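Local structure of putative adhesin (Bacteroides fragilis NCTC 9343, 3PET) at residues E20-I24 with I85-T89; I52-I56 with V75-M81; N121-L127 with D141-T147. The protein is of unproven function but, as a putative lipoprotein adhesin built on a right-handed beta-helix, may take part in cell adhesion. One frame throughout, in Å; residues are numbered along the deposited sequence. Where two conformers were deposited one is given.

Contact 1 of 3, residues E20-I24 with I85-T89; sequences EFNKI and ITSPT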
loop_
_atom_site.group_PDB
_atom_site.type_symbol
_atom_site.label_atom_id
_atom_site.label_comp_id
_atom_site.label_asym_id
_atom_site.label_seq_id
_atom_site.Cartn_x
_atom_site.Cartn_y
_atom_site.Cartn_z
ATOM N N GLU A 20 23.070 -19.808 -15.162
ATOM C CA GLU A 20 23.372 -18.588 -14.417
ATOM C C GLU A 20 22.442 -17.439 -14.865
ATOM O O GLU A 20 22.054 -17.348 -16.029
ATOM C CB GLU A 20 24.846 -18.201 -14.522
ATOM C CG GLU A 20 25.195 -17.037 -13.596
ATOM C CD GLU A 20 26.659 -16.658 -13.534
ATOM O OE1 GLU A 20 27.506 -17.488 -13.926
ATOM O OE2 GLU A 20 26.963 -15.539 -13.066
ATOM N N PHE A 21 22.042 -16.617 -13.896
ATOM C CA PHE A 21 21.159 -15.468 -14.060
ATOM C C PHE A 21 21.698 -14.328 -13.212
ATOM O O PHE A 21 22.450 -14.579 -12.257
ATOM C CB PHE A 21 19.702 -15.839 -13.635
ATOM C CG PHE A 21 19.605 -16.363 -12.220
ATOM C CD1 PHE A 21 19.546 -15.488 -11.140
ATOM C CD2 PHE A 21 19.668 -17.732 -11.963
ATOM C CE1 PHE A 21 19.536 -15.975 -9.829
ATOM C CE2 PHE A 21 19.654 -18.213 -10.650
ATOM C CZ PHE A 21 19.590 -17.334 -9.599
ATOM N N ASN A 22 21.281 -13.098 -13.518
ATOM C CA ASN A 22 21.658 -11.924 -12.721
ATOM C C ASN A 22 20.397 -11.119 -12.361
ATOM O O ASN A 22 20.492 -10.007 -11.841
ATOM C CB ASN A 22 22.706 -11.061 -13.447
ATOM C CG ASN A 22 22.247 -10.424 -14.734
ATOM O OD1 ASN A 22 21.218 -10.763 -15.331
ATOM N ND2 ASN A 22 23.015 -9.493 -15.215
ATOM N N LYS A 23 19.215 -11.698 -12.639
ATOM C CA LYS A 23 17.921 -11.087 -12.351
ATOM C C LYS A 23 16.948 -12.138 -11.861
ATOM O O LYS A 23 17.016 -13.293 -12.276
ATOM C CB LYS A 23 17.329 -10.354 -13.578
ATOM C CG LYS A 23 18.109 -9.124 -14.032
ATOM C CD LYS A 23 17.497 -8.460 -15.276
ATOM C CE LYS A 23 17.699 -9.161 -16.637
ATOM N NZ LYS A 23 19.127 -9.187 -17.108
ATOM N N ILE A 24 16.041 -11.723 -10.964
ATOM C CA ILE A 24 15.011 -12.579 -10.389
ATOM C C ILE A 24 13.663 -11.945 -10.667
ATOM O O ILE A 24 13.480 -10.745 -10.415
ATOM C CB ILE A 24 15.222 -12.820 -8.859
ATOM C CG1 ILE A 24 16.587 -13.514 -8.559
ATOM C CG2 ILE A 24 14.018 -13.629 -8.236
ATOM C CD1 ILE A 24 17.112 -13.214 -7.127
ATOM N N ILE A 85 17.907 -18.706 -3.037
ATOM C CA ILE A 85 18.501 -18.394 -4.340
ATOM C C ILE A 85 19.958 -17.925 -4.164
ATOM O O ILE A 85 20.264 -17.160 -3.249
ATOM C CB ILE A 85 17.649 -17.308 -5.070
ATOM C CG1 ILE A 85 16.133 -17.651 -5.091
ATOM C CG2 ILE A 85 18.180 -17.044 -6.500
ATOM C CD1 ILE A 85 15.202 -16.594 -5.849
ATOM N N THR A 86 20.852 -18.394 -5.036
ATOM C CA THR A 86 22.231 -17.933 -5.009
ATOM C C THR A 86 22.765 -17.849 -6.421
ATOM O O THR A 86 22.479 -18.699 -7.265
ATOM C CB THR A 86 23.168 -18.717 -4.040
ATOM O OG1 THR A 86 24.474 -18.118 -4.081
ATOM C CG2 THR A 86 23.267 -20.173 -4.333
ATOM N N SER A 87 23.541 -16.789 -6.664
ATOM C CA SER A 87 24.205 -16.540 -7.935
ATOM C C SER A 87 25.446 -15.658 -7.700
ATOM O O SER A 87 25.490 -14.961 -6.686
ATOM C CB SER A 87 23.243 -15.884 -8.924
ATOM O OG SER A 87 22.954 -14.547 -8.534
ATOM N N PRO A 88 26.450 -15.648 -8.614
ATOM C CA PRO A 88 27.621 -14.773 -8.409
ATOM C C PRO A 88 27.278 -13.269 -8.479
ATOM O O PRO A 88 27.943 -12.466 -7.821
ATOM C CB PRO A 88 28.557 -15.180 -9.556
ATOM C CG PRO A 88 28.140 -16.595 -9.896
ATOM C CD PRO A 88 26.635 -16.489 -9.815
ATOM N N THR A 89 26.268 -12.880 -9.297
ATOM C CA THR A 89 25.890 -11.485 -9.464
ATOM C C THR A 89 24.378 -11.294 -9.412
ATOM O O THR A 89 23.631 -12.221 -9.731
ATOM C CB THR A 89 26.435 -10.887 -10.800
ATOM O OG1 THR A 89 25.773 -11.496 -11.910
ATOM C CG2 THR A 89 27.962 -10.962 -10.936
HETATM O O HOH W 1 25.258 -14.070 -11.841
HETATM O O HOH W 2 25.950 -8.816 -13.538
#
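The side chains of Phe-21 and Ile-85 meet at roughly a right angle. Ile-85 presents its CG2 methyl to the edge of the phenyl ring, close to the ring plane, and comes within 3.4 Å of Phe-21 CZ. Ser-87, two residues further along the same strand, approaches the ring obliquely; its CB makes an off-centre CH-pi contact, 4.3 Å from the Phe-21 ring centroid. The ring is brought there by a chi1 of 56°, which places CG between the backbone N and the carbonyl carbon of Phe-21. Ile-24 and Ile-85 reach toward each other tip to tip, with Ile-24 CG2 lying 4.0 Å from Ile-85 CD1. The segments 20-24 and 85-89 run 109° apart, near the N-terminal end of this right-handed beta-helix, where strand 23-26 pairs with 64-69 and 92-95 and strand 82-87 with 31-36 and 43-47. Leu-65 and Tyr-34 close over the same apolar cluster from strands 64-69 and 31-36.

Farther out the contact turns polar. Glu-20, extended with CG opposite its backbone N (chi1 -172°), faces Pro-88 from the opposite direction and sets OE2 3.4 Å from Pro-88 CD. A water hydrogen-bonds to this OE2, to Phe-21 O and, at 2.6 Å, to Thr-89 OG1. Beside it, Asn-22 CB packs on Thr-89 OG1, and the CA of Asn-22 directs its hydrogen at Thr-89 O, 3.6 Å away. That carbonyl also accepts a 2.7 Å bond from Ser-87 OG, which arrives from above the carbonyl plane and links the end of the strand to the loop that follows. Tyr-34 OH is a second partner of the Ser-87 hydroxyl.

Contact 2 of 3, residues I52-I56 with V75-M81; sequences IVALI and VRNFKKM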
loop_
_atom_site.group_PDB
_atom_site.type_symbol
_atom_site.label_atom_id
_atom_site.label_comp_id
_atom_site.label_asym_id
_atom_site.label_seq_id
_atom_site.Cartn_x
_atom_site.Cartn_y
_atom_site.Cartn_z
ATOM N N ILE A 52 3.322 -28.805 -2.475
ATOM C CA ILE A 52 3.245 -27.344 -2.582
ATOM C C ILE A 52 4.471 -26.871 -3.393
ATOM O O ILE A 52 4.333 -26.051 -4.304
ATOM C CB ILE A 52 3.117 -26.664 -1.192
ATOM C CG1 ILE A 52 1.968 -27.283 -0.329
ATOM C CG2 ILE A 52 3.002 -25.147 -1.310
ATOM C CD1 ILE A 52 0.538 -27.387 -0.992
ATOM N N VAL A 53 5.645 -27.474 -3.122
ATOM C CA VAL A 53 6.888 -27.200 -3.869
ATOM C C VAL A 53 6.646 -27.491 -5.356
ATOM O O VAL A 53 7.075 -26.714 -6.213
ATOM C CB VAL A 53 8.073 -28.032 -3.300
ATOM C CG1 VAL A 53 9.293 -27.987 -4.223
ATOM C CG2 VAL A 53 8.443 -27.565 -1.891
ATOM N N ALA A 54 5.905 -28.581 -5.644
ATOM C CA ALA A 54 5.580 -29.039 -6.997
ATOM C C ALA A 54 4.760 -28.013 -7.791
ATOM O O ALA A 54 4.751 -28.093 -9.019
ATOM C CB ALA A 54 4.834 -30.371 -6.940
ATOM N N LEU A 55 4.105 -27.038 -7.110
ATOM C CA LEU A 55 3.287 -26.005 -7.764
ATOM C C LEU A 55 4.135 -24.867 -8.376
ATOM O O LEU A 55 3.609 -24.052 -9.127
ATOM C CB LEU A 55 2.276 -25.391 -6.780
ATOM C CG LEU A 55 1.246 -26.322 -6.127
ATOM C CD1 LEU A 55 0.365 -25.538 -5.193
ATOM C CD2 LEU A 55 0.371 -27.036 -7.162
ATOM N N ILE A 56 5.421 -24.805 -8.054
ATOM C CA ILE A 56 6.278 -23.720 -8.542
ATOM C C ILE A 56 6.937 -24.082 -9.875
ATOM O O ILE A 56 7.643 -25.083 -9.976
ATOM C CB ILE A 56 7.320 -23.299 -7.476
ATOM C CG1 ILE A 56 6.587 -22.857 -6.151
ATOM C CG2 ILE A 56 8.252 -22.168 -8.048
ATOM C CD1 ILE A 56 7.455 -22.485 -5.006
ATOM N N VAL A 75 -4.943 -23.661 -2.570
ATOM C CA VAL A 75 -4.085 -24.281 -1.557
ATOM C C VAL A 75 -4.648 -23.896 -0.186
ATOM O O VAL A 75 -4.918 -22.713 0.048
ATOM C CB VAL A 75 -2.599 -23.854 -1.733
ATOM C CG1 VAL A 75 -1.724 -24.445 -0.651
ATOM C CG2 VAL A 75 -2.070 -24.245 -3.101
ATOM N N ARG A 76 -4.851 -24.892 0.702
ATOM C CA ARG A 76 -5.357 -24.666 2.059
ATOM C C ARG A 76 -4.422 -23.656 2.814
ATOM O O ARG A 76 -4.923 -22.650 3.321
ATOM C CB ARG A 76 -5.527 -26.000 2.799
ATOM N N ASN A 77 -3.072 -23.819 2.706
ATOM C CA ASN A 77 -2.075 -22.887 3.278
ATOM C C ASN A 77 -0.680 -23.076 2.638
ATOM O O ASN A 77 -0.365 -24.181 2.189
ATOM C CB ASN A 77 -1.966 -23.039 4.806
ATOM C CG ASN A 77 -1.300 -24.327 5.238
ATOM O OD1 ASN A 77 -0.079 -24.490 5.132
ATOM N ND2 ASN A 77 -2.093 -25.281 5.707
ATOM N N PHE A 78 0.178 -22.031 2.686
ATOM C CA PHE A 78 1.536 -22.057 2.135
ATOM C C PHE A 78 2.598 -21.984 3.245
ATOM O O PHE A 78 3.675 -21.395 3.050
ATOM C CB PHE A 78 1.735 -20.904 1.130
ATOM C CG PHE A 78 0.876 -20.946 -0.113
ATOM C CD1 PHE A 78 1.312 -21.599 -1.257
ATOM C CD2 PHE A 78 -0.346 -20.284 -0.157
ATOM C CE1 PHE A 78 0.526 -21.607 -2.423
ATOM C CE2 PHE A 78 -1.123 -20.284 -1.323
ATOM C CZ PHE A 78 -0.678 -20.935 -2.450
ATOM N N LYS A 79 2.296 -22.596 4.407
ATOM C CA LYS A 79 3.204 -22.630 5.566
ATOM C C LYS A 79 4.443 -23.501 5.294
ATOM O O LYS A 79 4.311 -24.597 4.726
ATOM C CB LYS A 79 2.480 -23.160 6.824
ATOM C CG LYS A 79 1.470 -22.182 7.413
ATOM C CD LYS A 79 1.111 -22.515 8.860
ATOM C CE LYS A 79 -0.224 -23.212 8.984
ATOM N NZ LYS A 79 -0.100 -24.677 8.783
ATOM N N LYS A 80 5.629 -23.023 5.738
ATOM C CA LYS A 80 6.942 -23.701 5.643
ATOM C C LYS A 80 7.676 -23.440 4.313
ATOM O O LYS A 80 8.856 -23.792 4.222
ATOM C CB LYS A 80 6.849 -25.226 5.908
ATOM C CG LYS A 80 6.495 -25.568 7.360
ATOM C CD LYS A 80 5.931 -26.974 7.496
ATOM C CE LYS A 80 5.336 -27.243 8.863
ATOM N NZ LYS A 80 6.374 -27.519 9.896
HETATM N N MSE A 81 7.020 -22.776 3.319
HETATM C CA MSE A 81 7.623 -22.487 2.000
HETATM C C MSE A 81 8.837 -21.549 2.121
HETATM O O MSE A 81 8.704 -20.443 2.648
HETATM C CB MSE A 81 6.592 -21.874 1.033
HETATM C CG MSE A 81 5.523 -22.862 0.571
HETATM SE SE MSE A 81 6.250 -24.479 -0.301
HETATM C CE MSE A 81 7.094 -23.649 -1.769
#
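Ile-52 packs against Met-81, present as selenomethionine. Ile-52 CG2 lies 3.5 Å from Met-81 SE, and the two side chains pass at a slant. Bends at chi2 and chi3 (-57° and -62°) fold the Met-81 chain so that its selenium faces Ile-52 while CE runs on to Ile-56. There the ends meet tip to tip, Ile-56 CD1 standing 3.5 Å from Met-81 CE, tighter than usual for two methyl groups. Val-53 CG2 completes this group from beside the selenium.

A second cluster gathers round Val-75, whose two methyls have different partners. CG2 of Val-75 meets Leu-55 CD1 end to end at 3.5 Å, again a close fit, whereas Val-75 CG1 packs 3.7 Å from Ile-52 CD1. The same CG1 sits over the centre of one face of the Phe-78 ring, 4.0 Å above its plane. Ile-52 CG2 comes to the ring obliquely, near CD1.

Turns hold these residues in position. In residues 52-56, a backbone bond from Leu-55 N to Ile-52 O precedes the type I turn of Val-53 to Ile-56, which the bond from Ile-56 N to Val-53 O closes. In the loop leading to strand 82-87, Asn-77 forms an Asx turn: its OD1 accepts from Lys-79 N at 3.1 Å, with the N-H on a lone pair in the carbonyl plane. A type II turn from Phe-78 to Met-81 follows. Ile-46 backs Val-53, Ile-56 and Met-81, while Phe-78 also packs on Gly-216 of the second subunit and Val-75 O bonds to Thr-217 OG1 of that subunit.

With methyl, phenyl and selenoether groups meeting, cohesion between these two segments rests on shape fit and exclusion of water, while directed bonds come from the turns and from outside.

Contact 3 of 3, residues N121-L127 with D141-T147; sequences NVDIQSL and DVKLEGT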
loop_
_atom_site.group_PDB
_atom_site.type_symbol
_atom_site.label_atom_id
_atom_site.label_comp_id
_atom_site.label_asym_id
_atom_site.label_seq_id
_atom_site.Cartn_x
_atom_site.Cartn_y
_atom_site.Cartn_z
ATOM N N ASN A 121 7.641 -7.585 2.405
ATOM C CA ASN A 121 8.760 -6.646 2.571
ATOM C C ASN A 121 9.970 -7.032 1.755
ATOM O O ASN A 121 10.080 -8.169 1.305
ATOM C CB ASN A 121 9.173 -6.583 4.060
ATOM C CG ASN A 121 8.057 -6.124 4.972
ATOM O OD1 ASN A 121 7.243 -5.279 4.619
ATOM N ND2 ASN A 121 7.982 -6.662 6.164
ATOM N N VAL A 122 10.884 -6.082 1.572
ATOM C CA VAL A 122 12.182 -6.286 0.934
ATOM C C VAL A 122 13.201 -5.803 1.972
ATOM O O VAL A 122 13.088 -4.679 2.477
ATOM C CB VAL A 122 12.353 -5.612 -0.457
ATOM C CG1 VAL A 122 13.755 -5.865 -1.034
ATOM C CG2 VAL A 122 11.295 -6.103 -1.438
ATOM N N ASP A 123 14.149 -6.649 2.331
ATOM C CA ASP A 123 15.148 -6.298 3.342
ATOM C C ASP A 123 16.520 -6.654 2.804
ATOM O O ASP A 123 16.844 -7.830 2.694
ATOM C CB ASP A 123 14.836 -7.024 4.676
ATOM C CG ASP A 123 15.646 -6.572 5.888
ATOM O OD1 ASP A 123 16.741 -6.011 5.700
ATOM O OD2 ASP A 123 15.202 -6.827 7.024
ATOM N N ILE A 124 17.296 -5.635 2.417
ATOM C CA ILE A 124 18.633 -5.814 1.836
ATOM C C ILE A 124 19.648 -5.198 2.773
ATOM O O ILE A 124 19.582 -4.006 3.072
ATOM C CB ILE A 124 18.704 -5.247 0.391
ATOM C CG1 ILE A 124 17.726 -6.051 -0.528
ATOM C CG2 ILE A 124 20.146 -5.242 -0.164
ATOM C CD1 ILE A 124 17.402 -5.382 -1.767
ATOM N N GLN A 125 20.588 -6.039 3.213
ATOM C CA GLN A 125 21.643 -5.705 4.166
ATOM C C GLN A 125 23.006 -5.788 3.503
ATOM O O GLN A 125 23.214 -6.661 2.653
ATOM C CB GLN A 125 21.575 -6.672 5.364
ATOM C CG GLN A 125 20.205 -6.687 6.056
ATOM C CD GLN A 125 20.089 -7.726 7.147
ATOM O OE1 GLN A 125 19.267 -8.657 7.078
ATOM N NE2 GLN A 125 20.866 -7.561 8.209
ATOM N N SER A 126 23.939 -4.882 3.903
ATOM C CA SER A 126 25.320 -4.816 3.412
ATOM C C SER A 126 25.361 -4.710 1.883
ATOM O O SER A 126 26.061 -5.481 1.209
ATOM C CB SER A 126 26.139 -6.019 3.890
ATOM O OG SER A 126 25.991 -6.216 5.283
ATOM N N LEU A 127 24.608 -3.753 1.348
ATOM C CA LEU A 127 24.604 -3.502 -0.086
ATOM C C LEU A 127 25.769 -2.568 -0.455
ATOM O O LEU A 127 25.961 -1.546 0.197
ATOM C CB LEU A 127 23.246 -2.878 -0.501
ATOM C CG LEU A 127 23.100 -2.424 -1.971
ATOM C CD1 LEU A 127 23.207 -3.601 -2.964
ATOM C CD2 LEU A 127 21.825 -1.610 -2.160
ATOM N N ASP A 141 7.144 -2.847 3.099
ATOM C CA ASP A 141 8.296 -1.957 3.287
ATOM C C ASP A 141 9.517 -2.414 2.525
ATOM O O ASP A 141 9.709 -3.616 2.335
ATOM C CB ASP A 141 8.646 -1.894 4.781
ATOM C CG ASP A 141 7.591 -1.253 5.661
ATOM O OD1 ASP A 141 6.690 -0.577 5.120
ATOM O OD2 ASP A 141 7.697 -1.376 6.890
ATOM N N VAL A 142 10.365 -1.460 2.104
ATOM C CA VAL A 142 11.641 -1.759 1.454
ATOM C C VAL A 142 12.729 -1.220 2.389
ATOM O O VAL A 142 12.824 -0.005 2.574
ATOM C CB VAL A 142 11.764 -1.229 0.001
ATOM C CG1 VAL A 142 13.150 -1.538 -0.594
ATOM C CG2 VAL A 142 10.673 -1.820 -0.877
ATOM N N LYS A 143 13.459 -2.121 3.059
ATOM C CA LYS A 143 14.532 -1.781 3.985
ATOM C C LYS A 143 15.882 -2.005 3.303
ATOM O O LYS A 143 16.121 -3.075 2.741
ATOM C CB LYS A 143 14.419 -2.573 5.296
ATOM C CG LYS A 143 15.386 -2.098 6.380
ATOM C CD LYS A 143 15.116 -2.787 7.705
ATOM C CE LYS A 143 16.118 -2.393 8.767
ATOM N NZ LYS A 143 16.033 -3.276 9.962
ATOM N N LEU A 144 16.741 -0.968 3.329
ATOM C CA LEU A 144 18.040 -0.958 2.668
ATOM C C LEU A 144 19.137 -0.434 3.573
ATOM O O LEU A 144 18.988 0.620 4.193
ATOM C CB LEU A 144 17.959 -0.067 1.410
ATOM C CG LEU A 144 16.845 -0.392 0.399
ATOM C CD1 LEU A 144 16.468 0.818 -0.396
ATOM C CD2 LEU A 144 17.241 -1.546 -0.520
ATOM N N GLU A 145 20.256 -1.150 3.614
ATOM C CA GLU A 145 21.438 -0.762 4.375
ATOM C C GLU A 145 22.679 -0.998 3.508
ATOM O O GLU A 145 22.760 -1.995 2.792
ATOM C CB GLU A 145 21.516 -1.517 5.713
ATOM C CG GLU A 145 22.679 -1.089 6.619
ATOM C CD GLU A 145 24.014 -1.748 6.305
ATOM O OE1 GLU A 145 23.995 -2.908 5.846
ATOM O OE2 GLU A 145 25.076 -1.113 6.502
ATOM N N GLY A 146 23.621 -0.066 3.586
ATOM C CA GLY A 146 24.871 -0.147 2.839
ATOM C C GLY A 146 25.254 1.168 2.212
ATOM O O GLY A 146 25.071 2.221 2.815
ATOM N N THR A 147 25.815 1.117 1.013
ATOM C CA THR A 147 26.255 2.336 0.327
ATOM C C THR A 147 25.835 2.309 -1.142
ATOM O O THR A 147 25.729 1.246 -1.754
ATOM C CB THR A 147 27.806 2.555 0.440
ATOM O OG1 THR A 147 28.503 1.549 -0.307
ATOM C CG2 THR A 147 28.319 2.608 1.883
HETATM O O HOH W 3 17.086 -5.988 8.822
#
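Val-122 and Val-142 stand at matching positions on two parallel strands, neighbouring rungs of the beta-helix with their axes 4.6 Å apart. The backbone ladder alternates: Val-122 N donates to Asp-141 O, Lys-143 N to Val-122 O at 2.6 Å, Ile-124 N to Lys-143 O, and Glu-145 N to Ile-124 O. A beta bulge then shifts the register by one, after which Leu-127 N bonds to Glu-145 O and Thr-147 N to Leu-127 O. At this corner Gly-146 takes backbone angles that would jam a CB against the preceding carbonyl, and a CB would also clash with Leu-127 O.

Side chains add to the ladder at its start and at the bulge. Asn-121 OD1 accepts from Asp-141 N (2.9 Å, nearly straight), and Asp-141 OD1 in turn accepts from Asn-160 N, repeating the bond one rung on. Glu-145, bent at chi2 (-83°), swings OE1 to the bulge, where Ser-126 N meets it at 2.8 Å; its OE2 forms a salt bridge with Arg-167.

Apolar side chains fill the interior, Ile-124 CD1 lying alongside Leu-144 CD2 at 4.0 Å, with Ile-114 touching both. On the outer face Asp-123 and the extended Lys-143 run side by side, joined through a water between OD2 and NZ.

Stacked in this way, the rungs bind mainly by backbone bonds, and Glu-145 supplies the acceptor for a bulge N-H that the strand ladder does not use.

Overall arrangement
From the N terminus, the chain passes residues 20-24, and contact 1 closes a long loop when 85-89 comes back to them. Within that loop lies contact 2, where the short helix and turn at 52-56 meet the 75-81 loop that runs directly into strand 82-87. The centres of these two contacts are 23 Å apart. Together they tie the less regular N-terminal end of the beta-helix, contact 1 at its strands and contact 2 at a peripheral loop beside the second subunit. Contact 3 follows in series: one circuit of the helix, through strand 131-136, brings 141-147 alongside 121-127, its centre about 17 Å from that of contact 1. None of the loops cross.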